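Local coordinates for hypothetical protein PH0495 (Pyrococcus horikoshii, PDB 1X3L), which catalyses the ATP-dependent phosphorylation of D-glycerate to 2-phosphoglycerate, using magnesium as cofactor, at residues 68-74 and 88-92; 123-129 and 188-194; 116-121 and 181-187; 20-24 and 422-426. All coordinates share one frame; numbering follows the deposited sequence.

Contact 1. Residues 68-74 and 88-92; sequences EDILDVE and LKRIK
Glu-68, near the C-terminal end of helix 60-70, grips two consecutive backbone amides of the loop that leads into strand 92-96. Lys-89 N donates to Glu-68 OE1 at 3.1 Å. Arg-90 N donates to Glu-68 OE2 at 2.7 Å. Both N-H...O angles exceed 150° and both oxygens are met on the syn side, which is the evidence for a two-pronged grip by one carboxylate. With chi2 at -167° the chain is stretched out beyond CG, which carries the carboxylate from the helix to these amides.

Apolar contact lines the same route. Glu-68 and Ile-91 run antiparallel alongside one another, with Glu-68 CG 3.7 Å from Ile-91 CD1. Deeper in, Val-73 CG1 approaches Ile-91 CG1 at 4.3 Å, and both side chains rest on Val-53 of strand 51-56.

The charged groups meet more loosely. Asp-69 OD1 and Lys-89 NZ form a long salt bridge of 4.0 Å, while Asp-69 OD2 is bonded to Tyr-24. Glu-74 OE2 and Arg-90 NH2 are also 4.0 Å apart, their planes turned by 72°; Glu-74 OE2 has its stronger partner in Arg-118 NH2. The carbonyl oxygens of Val-73 and Glu-74 lie over one face of the Arg-90 guanidinium, Glu-74 O 3.1 Å above its plane and offset toward the rim. A water lies 2.9 Å from Glu-74 O and accepts a weak bond from Arg-90 NE.

The loop entering edge strand 92-96 is thus fixed to the helix end chiefly by amide-to-carboxylate bonds. The paired N-H groups would be expected to stabilise ionised Glu-68 more directly than the lysine and arginine charges, which do not contact it.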
# COMPACT_ATOMS: atom_id res chain seq x y z
N GLU A 68 -10.59 -15.03 -11.39
CA GLU A 68 -11.59 -16.04 -11.73
C GLU A 68 -12.65 -15.50 -12.69
O GLU A 68 -13.25 -16.27 -13.44
CB GLU A 68 -12.31 -16.57 -10.48
CG GLU A 68 -11.45 -17.34 -9.50
CD GLU A 68 -12.28 -18.08 -8.47
OE1 GLU A 68 -13.18 -17.45 -7.86
OE2 GLU A 68 -12.04 -19.28 -8.27
N ASP A 69 -12.88 -14.19 -12.67
CA ASP A 69 -13.89 -13.61 -13.55
C ASP A 69 -13.40 -13.46 -14.99
O ASP A 69 -14.21 -13.23 -15.89
CB ASP A 69 -14.36 -12.25 -13.03
CG ASP A 69 -15.13 -12.36 -11.72
OD1 ASP A 69 -15.78 -13.40 -11.50
OD2 ASP A 69 -15.11 -11.39 -10.93
N ILE A 70 -12.10 -13.58 -15.21
CA ILE A 70 -11.57 -13.45 -16.56
C ILE A 70 -10.79 -14.66 -17.03
O ILE A 70 -10.38 -14.74 -18.18
CB ILE A 70 -10.67 -12.20 -16.69
CG1 ILE A 70 -9.44 -12.34 -15.79
CG2 ILE A 70 -11.46 -10.96 -16.34
CD1 ILE A 70 -8.48 -11.17 -15.88
N LEU A 71 -10.57 -15.62 -16.13
CA LEU A 71 -9.83 -16.83 -16.46
C LEU A 71 -10.32 -18.04 -15.68
O LEU A 71 -10.75 -17.92 -14.53
CB LEU A 71 -8.33 -16.62 -16.17
CG LEU A 71 -7.55 -15.61 -17.01
CD1 LEU A 71 -6.19 -15.36 -16.38
CD2 LEU A 71 -7.40 -16.12 -18.44
N ASP A 72 -10.27 -19.21 -16.32
CA ASP A 72 -10.68 -20.44 -15.66
C ASP A 72 -9.51 -20.91 -14.82
O ASP A 72 -8.44 -21.22 -15.35
CB ASP A 72 -11.06 -21.51 -16.69
CG ASP A 72 -12.26 -21.11 -17.53
OD1 ASP A 72 -13.32 -20.80 -16.94
OD2 ASP A 72 -12.15 -21.12 -18.77
N VAL A 73 -9.70 -20.96 -13.51
CA VAL A 73 -8.63 -21.37 -12.61
C VAL A 73 -8.74 -22.83 -12.19
O VAL A 73 -9.73 -23.26 -11.61
CB VAL A 73 -8.61 -20.48 -11.35
CG1 VAL A 73 -7.51 -20.93 -10.40
CG2 VAL A 73 -8.40 -19.03 -11.75
N GLU A 74 -7.69 -23.59 -12.49
CA GLU A 74 -7.64 -25.01 -12.14
C GLU A 74 -7.78 -25.19 -10.64
O GLU A 74 -8.55 -26.03 -10.18
CB GLU A 74 -6.32 -25.62 -12.61
CG GLU A 74 -6.14 -27.08 -12.23
CD GLU A 74 -7.27 -27.96 -12.71
OE1 GLU A 74 -7.68 -27.80 -13.88
OE2 GLU A 74 -7.75 -28.81 -11.93
N LEU A 88 -14.95 -18.19 -2.86
CA LEU A 88 -14.51 -18.17 -4.25
C LEU A 88 -15.00 -19.42 -4.99
O LEU A 88 -15.37 -20.42 -4.36
CB LEU A 88 -12.99 -18.08 -4.33
CG LEU A 88 -12.38 -16.77 -3.82
CD1 LEU A 88 -10.87 -16.87 -3.77
CD2 LEU A 88 -12.81 -15.63 -4.74
N LYS A 89 -15.00 -19.36 -6.31
CA LYS A 89 -15.47 -20.47 -7.13
C LYS A 89 -14.56 -21.69 -7.17
O LYS A 89 -15.01 -22.81 -6.96
CB LYS A 89 -15.75 -19.98 -8.56
CG LYS A 89 -16.88 -18.97 -8.62
CD LYS A 89 -17.01 -18.33 -9.99
CE LYS A 89 -18.11 -17.28 -9.99
NZ LYS A 89 -18.21 -16.55 -11.28
N ARG A 90 -13.27 -21.48 -7.44
CA ARG A 90 -12.34 -22.61 -7.50
C ARG A 90 -11.09 -22.40 -6.66
O ARG A 90 -10.14 -23.17 -6.76
CB ARG A 90 -11.95 -22.87 -8.95
CG ARG A 90 -13.13 -23.12 -9.87
CD ARG A 90 -12.72 -24.03 -11.01
NE ARG A 90 -12.20 -25.29 -10.49
CZ ARG A 90 -11.71 -26.27 -11.25
NH1 ARG A 90 -11.66 -26.13 -12.57
NH2 ARG A 90 -11.26 -27.38 -10.68
N ILE A 91 -11.11 -21.37 -5.82
CA ILE A 91 -9.96 -21.08 -4.97
C ILE A 91 -10.34 -21.26 -3.50
O ILE A 91 -11.30 -20.66 -3.02
CB ILE A 91 -9.47 -19.64 -5.21
CG1 ILE A 91 -9.07 -19.48 -6.68
CG2 ILE A 91 -8.29 -19.33 -4.30
CD1 ILE A 91 -8.74 -18.06 -7.08
N LYS A 92 -9.57 -22.09 -2.81
CA LYS A 92 -9.81 -22.37 -1.40
C LYS A 92 -9.43 -21.14 -0.59
O LYS A 92 -8.42 -20.49 -0.86
CB LYS A 92 -8.97 -23.56 -0.96
CG LYS A 92 -9.14 -23.97 0.49
CD LYS A 92 -8.17 -25.08 0.87
CE LYS A 92 -8.39 -25.57 2.29
NZ LYS A 92 -9.70 -26.27 2.44
O HOH W 1 -10.45 -26.31 -8.06

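Contact 2. Residues 123-129 and 188-194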
# COMPACT_ATOMS: atom_id res chain seq x y z
N ASP A 123 2.50 -24.36 -17.06
CA ASP A 123 1.34 -23.73 -16.44
C ASP A 123 1.68 -22.31 -15.99
O ASP A 123 2.85 -21.95 -15.86
CB ASP A 123 0.87 -24.52 -15.22
CG ASP A 123 0.44 -25.93 -15.57
OD1 ASP A 123 -0.17 -26.13 -16.64
OD2 ASP A 123 0.70 -26.84 -14.75
N ILE A 124 0.64 -21.52 -15.75
CA ILE A 124 0.81 -20.15 -15.29
C ILE A 124 0.33 -20.06 -13.85
O ILE A 124 -0.72 -20.61 -13.50
CB ILE A 124 -0.02 -19.16 -16.15
CG1 ILE A 124 0.52 -19.14 -17.59
CG2 ILE A 124 0.02 -17.76 -15.54
CD1 ILE A 124 -0.19 -18.16 -18.49
N VAL A 125 1.11 -19.39 -13.00
CA VAL A 125 0.74 -19.24 -11.60
C VAL A 125 0.68 -17.77 -11.20
O VAL A 125 1.70 -17.08 -11.19
CB VAL A 125 1.76 -19.94 -10.67
CG1 VAL A 125 1.34 -19.75 -9.21
CG2 VAL A 125 1.86 -21.42 -11.01
N PHE A 126 -0.52 -17.30 -10.88
CA PHE A 126 -0.71 -15.92 -10.45
C PHE A 126 -0.40 -15.82 -8.96
O PHE A 126 -0.91 -16.61 -8.16
CB PHE A 126 -2.17 -15.48 -10.67
CG PHE A 126 -2.46 -14.97 -12.05
CD1 PHE A 126 -2.15 -13.66 -12.40
CD2 PHE A 126 -3.03 -15.80 -13.00
CE1 PHE A 126 -2.42 -13.18 -13.68
CE2 PHE A 126 -3.31 -15.34 -14.29
CZ PHE A 126 -3.00 -14.02 -14.62
N ILE A 127 0.44 -14.86 -8.59
CA ILE A 127 0.77 -14.64 -7.18
C ILE A 127 0.17 -13.26 -6.90
O ILE A 127 0.63 -12.26 -7.45
CB ILE A 127 2.29 -14.59 -6.95
CG1 ILE A 127 2.94 -15.88 -7.47
CG2 ILE A 127 2.58 -14.43 -5.46
CD1 ILE A 127 2.53 -17.13 -6.72
N LEU A 128 -0.87 -13.22 -6.07
CA LEU A 128 -1.55 -11.97 -5.74
C LEU A 128 -1.15 -11.49 -4.35
O LEU A 128 -1.49 -12.12 -3.34
CB LEU A 128 -3.07 -12.18 -5.86
CG LEU A 128 -3.53 -12.88 -7.16
CD1 LEU A 128 -5.05 -12.99 -7.19
CD2 LEU A 128 -3.04 -12.08 -8.37
N ILE A 129 -0.44 -10.38 -4.29
CA ILE A 129 0.06 -9.85 -3.03
C ILE A 129 -0.53 -8.51 -2.59
O ILE A 129 -0.63 -7.56 -3.37
CB ILE A 129 1.60 -9.72 -3.09
CG1 ILE A 129 2.21 -11.03 -3.59
CG2 ILE A 129 2.15 -9.38 -1.70
CD1 ILE A 129 3.73 -10.98 -3.80
N THR A 188 5.38 -20.35 -15.42
CA THR A 188 5.42 -18.90 -15.54
C THR A 188 4.74 -18.26 -14.35
O THR A 188 3.58 -18.57 -14.04
CB THR A 188 4.73 -18.42 -16.83
OG1 THR A 188 5.44 -18.91 -17.97
CG2 THR A 188 4.69 -16.90 -16.88
N GLY A 189 5.45 -17.37 -13.67
CA GLY A 189 4.87 -16.69 -12.53
C GLY A 189 4.48 -15.26 -12.84
O GLY A 189 5.30 -14.45 -13.27
N ILE A 190 3.20 -14.94 -12.63
CA ILE A 190 2.72 -13.58 -12.86
C ILE A 190 2.32 -13.03 -11.49
O ILE A 190 1.32 -13.45 -10.92
CB ILE A 190 1.52 -13.56 -13.84
CG1 ILE A 190 1.99 -14.03 -15.22
CG2 ILE A 190 0.94 -12.15 -13.93
CD1 ILE A 190 0.89 -14.06 -16.28
N VAL A 191 3.13 -12.12 -10.97
CA VAL A 191 2.89 -11.54 -9.65
C VAL A 191 2.23 -10.17 -9.73
O VAL A 191 2.74 -9.26 -10.37
CB VAL A 191 4.22 -11.41 -8.87
CG1 VAL A 191 3.96 -10.92 -7.45
CG2 VAL A 191 4.94 -12.75 -8.86
N LEU A 192 1.07 -10.05 -9.08
CA LEU A 192 0.34 -8.79 -9.04
C LEU A 192 0.43 -8.27 -7.61
O LEU A 192 -0.00 -8.93 -6.66
CB LEU A 192 -1.12 -9.00 -9.47
CG LEU A 192 -1.31 -9.71 -10.82
CD1 LEU A 192 -2.79 -9.73 -11.18
CD2 LEU A 192 -0.49 -9.01 -11.91
N ILE A 193 0.98 -7.08 -7.46
CA ILE A 193 1.18 -6.50 -6.13
C ILE A 193 0.49 -5.15 -5.91
O ILE A 193 0.40 -4.33 -6.82
CB ILE A 193 2.69 -6.31 -5.86
CG1 ILE A 193 3.42 -7.63 -6.14
CG2 ILE A 193 2.92 -5.88 -4.41
CD1 ILE A 193 4.94 -7.50 -6.17
N ILE A 194 -0.01 -4.95 -4.70
CA ILE A 194 -0.65 -3.70 -4.31
C ILE A 194 0.26 -3.14 -3.23
O ILE A 194 0.59 -3.85 -2.28
CB ILE A 194 -2.07 -3.91 -3.75
CG1 ILE A 194 -3.00 -4.37 -4.87
CG2 ILE A 194 -2.59 -2.60 -3.12
CD1 ILE A 194 -4.42 -4.64 -4.42
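Phe-126 and Ile-190 stand shoulder to shoulder on one face of the sheet, Phe-126 CE1 being 3.5 Å from Ile-190 CG2. Their strands, 124-129 and 188-194, are the fourth and fifth of a parallel sheet with the 3-2-1-4-5-6 order of a Rossmann-like fold; their axes approach to 4.6 Å at an angle of 18°.

On the face carrying these two residues, Ile-190 fills the dip between Ile-124 and Phe-126. Its CG1 stands beside the backbone N (chi1 -65°), sending CD1 to within 3.9 Å of Ile-124 CG2 while CG2 abuts the aromatic ring obliquely. The next bump, Leu-192, enters the hollow between Phe-126 and Leu-128, its CD1 3.7 Å from Leu-128 CD2. The same methyl lies farther from the ring, 4.2 Å from Phe-126 CD1. Ile-67 and Met-63 of helix 60-70 cover this face.

The other face repeats the scheme with Val-191 as the filling side chain. Its two methyls part to either neighbour, CG2 reaching Ile-127 CB at 3.7 Å. Val-191 CG1 turns instead to Ile-129 CD1, again at 3.7 Å. Gly-189, paired with Val-125, adds no side chain to this face.

Seven backbone hydrogen bonds join the strands in unbroken alternation. In the middle of the series Ile-127 N donates to Ile-190 O at 2.9 Å, with the donor tilted 33° from the carbonyl plane and the CA-H of Phe-126 directed at the same oxygen.

Contact 3. Residues 116-121 and 181-187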
# COMPACT_ATOMS: atom_id res chain seq x y z
N LEU A 116 2.17 -25.23 -5.95
CA LEU A 116 3.36 -25.03 -6.78
C LEU A 116 4.05 -26.35 -7.10
O LEU A 116 4.80 -26.46 -8.07
CB LEU A 116 4.34 -24.09 -6.07
CG LEU A 116 3.86 -22.64 -5.94
CD1 LEU A 116 4.89 -21.83 -5.17
CD2 LEU A 116 3.63 -22.05 -7.32
N ASN A 117 3.80 -27.37 -6.29
CA ASN A 117 4.39 -28.67 -6.53
C ASN A 117 3.65 -29.30 -7.71
O ASN A 117 4.25 -30.01 -8.52
CB ASN A 117 4.26 -29.56 -5.29
CG ASN A 117 4.91 -30.91 -5.49
OD1 ASN A 117 6.11 -31.00 -5.76
ND2 ASN A 117 4.12 -31.97 -5.36
N ARG A 118 2.36 -29.02 -7.80
CA ARG A 118 1.51 -29.55 -8.86
C ARG A 118 1.62 -28.79 -10.18
O ARG A 118 1.46 -29.37 -11.25
CB ARG A 118 0.05 -29.57 -8.40
CG ARG A 118 -0.93 -30.00 -9.47
CD ARG A 118 -2.37 -29.84 -8.99
NE ARG A 118 -3.32 -30.08 -10.07
CZ ARG A 118 -4.63 -29.88 -9.96
NH1 ARG A 118 -5.15 -29.44 -8.82
NH2 ARG A 118 -5.43 -30.12 -10.99
N ALA A 119 1.87 -27.48 -10.12
CA ALA A 119 1.98 -26.68 -11.34
C ALA A 119 3.20 -27.12 -12.16
O ALA A 119 4.29 -27.31 -11.61
CB ALA A 119 2.08 -25.20 -10.99
N ARG A 120 3.01 -27.25 -13.47
CA ARG A 120 4.09 -27.69 -14.36
C ARG A 120 4.80 -26.54 -15.08
O ARG A 120 4.34 -25.40 -15.04
CB ARG A 120 3.53 -28.67 -15.41
CG ARG A 120 2.95 -29.96 -14.84
CD ARG A 120 4.02 -30.80 -14.14
NE ARG A 120 4.16 -30.46 -12.72
CZ ARG A 120 5.21 -30.78 -11.97
NH1 ARG A 120 6.22 -31.46 -12.49
NH2 ARG A 120 5.23 -30.44 -10.69
N GLU A 121 5.91 -26.85 -15.74
CA GLU A 121 6.68 -25.84 -16.45
C GLU A 121 5.88 -25.12 -17.53
O GLU A 121 6.31 -24.09 -18.04
CB GLU A 121 7.93 -26.47 -17.09
CG GLU A 121 8.96 -27.04 -16.11
CD GLU A 121 8.46 -28.28 -15.37
OE1 GLU A 121 7.56 -28.97 -15.89
OE2 GLU A 121 8.99 -28.57 -14.28
N LEU A 181 9.42 -18.03 -2.59
CA LEU A 181 8.18 -18.53 -3.17
C LEU A 181 8.34 -18.56 -4.69
O LEU A 181 7.98 -19.54 -5.34
CB LEU A 181 6.99 -17.63 -2.79
CG LEU A 181 5.60 -18.14 -3.17
CD1 LEU A 181 5.25 -19.38 -2.35
CD2 LEU A 181 4.56 -17.04 -2.93
N ALA A 182 8.91 -17.50 -5.24
CA ALA A 182 9.13 -17.43 -6.68
C ALA A 182 10.07 -18.53 -7.16
O ALA A 182 9.94 -19.02 -8.28
CB ALA A 182 9.69 -16.06 -7.06
N LYS A 183 11.02 -18.92 -6.32
CA LYS A 183 11.96 -19.98 -6.70
C LYS A 183 11.27 -21.33 -6.83
O LYS A 183 11.80 -22.25 -7.46
CB LYS A 183 13.10 -20.09 -5.68
CG LYS A 183 14.08 -18.94 -5.70
CD LYS A 183 15.19 -19.12 -4.68
CE LYS A 183 16.09 -20.31 -5.02
NZ LYS A 183 17.21 -20.45 -4.04
N MET A 184 10.07 -21.44 -6.26
CA MET A 184 9.31 -22.69 -6.30
C MET A 184 8.40 -22.81 -7.52
O MET A 184 7.79 -23.86 -7.74
CB MET A 184 8.47 -22.84 -5.03
CG MET A 184 9.27 -22.87 -3.75
SD MET A 184 8.21 -22.87 -2.28
CE MET A 184 8.15 -24.64 -1.93
N ILE A 185 8.29 -21.75 -8.31
CA ILE A 185 7.43 -21.77 -9.49
C ILE A 185 8.14 -22.44 -10.67
O ILE A 185 9.15 -21.94 -11.17
CB ILE A 185 7.03 -20.34 -9.90
CG1 ILE A 185 6.25 -19.68 -8.76
CG2 ILE A 185 6.20 -20.37 -11.16
CD1 ILE A 185 5.94 -18.21 -9.00
N LYS A 186 7.61 -23.58 -11.11
CA LYS A 186 8.22 -24.33 -12.21
C LYS A 186 7.84 -23.76 -13.58
O LYS A 186 8.60 -23.92 -14.54
CB LYS A 186 7.80 -25.80 -12.14
CG LYS A 186 8.13 -26.46 -10.81
CD LYS A 186 7.66 -27.90 -10.75
CE LYS A 186 7.86 -28.48 -9.36
NZ LYS A 186 7.49 -29.93 -9.26
N GLY A 187 6.69 -23.11 -13.66
CA GLY A 187 6.26 -22.54 -14.93
C GLY A 187 6.44 -21.04 -15.02
O GLY A 187 7.52 -20.50 -14.75
O HOH W 2 5.01 -24.66 -10.21
O HOH W 3 7.44 -26.43 -6.62
O HOH W 4 4.03 -23.51 -12.55
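Leu-116 points into the 181-187 segment and splits its two methyls between different neighbours. Its chain stands at about a right angle to those of Leu-181 and Met-184: Leu-116 CD1 meets Leu-181 CD1 at 3.8 Å and Met-184 CB at 3.7 Å. The other branch, Leu-116 CD2, turns to Ile-185 CG1 at 3.8 Å, the two side chains crossing obliquely. This cluster sits on Val-125 and Ile-127, and so joins the ends of helices 103-118 and 180-183 over one face of the parallel sheet of this alpha/beta unit.

Lys-186 is oriented quite differently. Extended beyond CG (chi2 178°), it runs alongside Arg-120 in the same direction, with its CD over one guanidinium face. The end of Arg-120 is doubtful as modelled, its NH2 implausibly close to Lys-186 NZ, and this stacking is uncertain in detail. Glu-121 lies across the base of the lysine, OE2 being 3.7 Å from Lys-186 CB. At the far end Lys-186 NZ makes a weak hydrogen bond of 3.3 Å to Asn-117 O.

Water bridges the two backbones: one molecule accepts from Lys-186 N at 3.0 Å and donates to Leu-116 O at 2.8 Å and also to Ala-119 O. Carbonyls at and just beyond the C-terminal end of helix 103-118 are thus met by water protons and by a lysine ammonium, and the negative end of the helix dipole would be expected to suit an ammonium there.

Contact 4. Residues 20-24 and 422-426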
# COMPACT_ATOMS: atom_id res chain seq x y z
N ALA A 20 -9.06 3.42 -8.78
CA ALA A 20 -7.80 2.93 -9.35
C ALA A 20 -7.03 2.10 -8.32
O ALA A 20 -6.10 1.36 -8.68
CB ALA A 20 -6.95 4.09 -9.83
N ALA A 21 -7.40 2.23 -7.05
CA ALA A 21 -6.73 1.48 -5.98
C ALA A 21 -7.56 0.29 -5.50
O ALA A 21 -7.11 -0.48 -4.65
CB ALA A 21 -6.42 2.41 -4.81
N ASP A 22 -8.76 0.13 -6.04
CA ASP A 22 -9.61 -0.99 -5.66
C ASP A 22 -8.94 -2.28 -6.11
O ASP A 22 -8.63 -2.44 -7.30
CB ASP A 22 -10.99 -0.87 -6.33
CG ASP A 22 -11.89 -2.04 -5.99
OD1 ASP A 22 -12.20 -2.22 -4.80
OD2 ASP A 22 -12.27 -2.80 -6.91
N PRO A 23 -8.71 -3.22 -5.18
CA PRO A 23 -8.05 -4.49 -5.53
C PRO A 23 -8.69 -5.21 -6.72
O PRO A 23 -7.99 -5.61 -7.65
CB PRO A 23 -8.14 -5.29 -4.24
CG PRO A 23 -8.07 -4.22 -3.18
CD PRO A 23 -9.01 -3.18 -3.74
N TYR A 24 -10.01 -5.37 -6.69
CA TYR A 24 -10.71 -6.04 -7.77
C TYR A 24 -10.53 -5.28 -9.10
O TYR A 24 -10.09 -5.86 -10.09
CB TYR A 24 -12.21 -6.15 -7.44
CG TYR A 24 -13.01 -6.88 -8.48
CD1 TYR A 24 -13.01 -8.27 -8.55
CD2 TYR A 24 -13.74 -6.17 -9.44
CE1 TYR A 24 -13.72 -8.94 -9.54
CE2 TYR A 24 -14.45 -6.83 -10.43
CZ TYR A 24 -14.44 -8.22 -10.48
OH TYR A 24 -15.13 -8.87 -11.47
N GLY A 422 -11.93 -0.42 1.15
CA GLY A 422 -11.47 -1.72 0.70
C GLY A 422 -10.05 -1.73 0.14
O GLY A 422 -9.66 -2.67 -0.55
N THR A 423 -9.27 -0.70 0.43
CA THR A 423 -7.89 -0.66 -0.05
C THR A 423 -7.01 0.29 0.75
O THR A 423 -7.45 0.88 1.75
CB THR A 423 -7.84 -0.24 -1.54
OG1 THR A 423 -6.49 -0.31 -2.01
CG2 THR A 423 -8.39 1.18 -1.72
N ASN A 424 -5.76 0.44 0.33
CA ASN A 424 -4.82 1.32 1.00
C ASN A 424 -3.55 1.57 0.21
O ASN A 424 -2.68 0.70 0.11
CB ASN A 424 -4.46 0.76 2.39
CG ASN A 424 -3.42 1.61 3.11
OD1 ASN A 424 -3.27 2.80 2.83
ND2 ASN A 424 -2.71 0.99 4.04
N VAL A 425 -3.46 2.76 -0.38
CA VAL A 425 -2.27 3.15 -1.12
C VAL A 425 -1.82 4.49 -0.58
O VAL A 425 -1.26 5.32 -1.29
CB VAL A 425 -2.54 3.24 -2.65
CG1 VAL A 425 -2.86 1.85 -3.19
CG2 VAL A 425 -3.67 4.20 -2.93
N ASN A 426 -2.10 4.69 0.71
CA ASN A 426 -1.75 5.88 1.49
C ASN A 426 -2.54 7.13 1.07
O ASN A 426 -3.66 7.06 0.58
CB ASN A 426 -0.25 6.13 1.34
CG ASN A 426 0.52 5.08 2.10
OD1 ASN A 426 0.19 4.72 3.22
ND2 ASN A 426 1.58 4.57 1.44
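Thr-423 leans on the Ala-21 to Pro-23 bend, and every atom of its side chain has a partner there. CB lies 3.2 Å from Ala-21 O. On its other flank the same CB is 3.9 Å from Pro-23 CD. From CB one branch, OG1, stands anti to the backbone N (chi1 -175°) and donates to Ala-21 O at 2.7 Å, reaching that oxygen from above its carbonyl plane, 40° out of it. The other branch, CG2, projects between the backbone N and carbonyl carbon of its own residue and ends 3.9 Å from Ala-21 CB.

The carbonyl so held immediately precedes an N-cap: Asp-22 caps helix 23-30 through OD2 to Arg-25 N, and Pro-23 occupies the first turn. The bond therefore ties a helix start in the DUF4147 region to a loop of the MOFRL region. Lys-58, which probably binds substrate as in related enzymes, has its side chain about 8 Å from that of Pro-23.

Beside the threonine, Pro-23 CD touches Gly-422 O at 3.3 Å. Farther along the loop, Ala-21 CB packs on Val-425 CG2 at 3.8 Å.

How the contacts relate
Contacts 1, 2 and 3 hold together one Rossmann-like unit, on the same side of the chain's centre. Contact 2 is its sheet core; contact 3, centred 11 Å away, covers one face with the helix ends that precede strands 124-129 and 188-194, and their segments alternate along the chain. Contact 1, earlier in the chain, lies toward the opposite face, where Leu-71 meets Phe-126, and a Glu-74 to Arg-118 salt bridge links it to contact 3. Contact 4 encloses all three in sequence and brings this unit and the mixed-sheet unit together near Lys-58, the probable substrate residue. Pro-23 touches Ile-194 and Tyr-24 reaches Asp-69, so the junction also touches contacts 2 and 1.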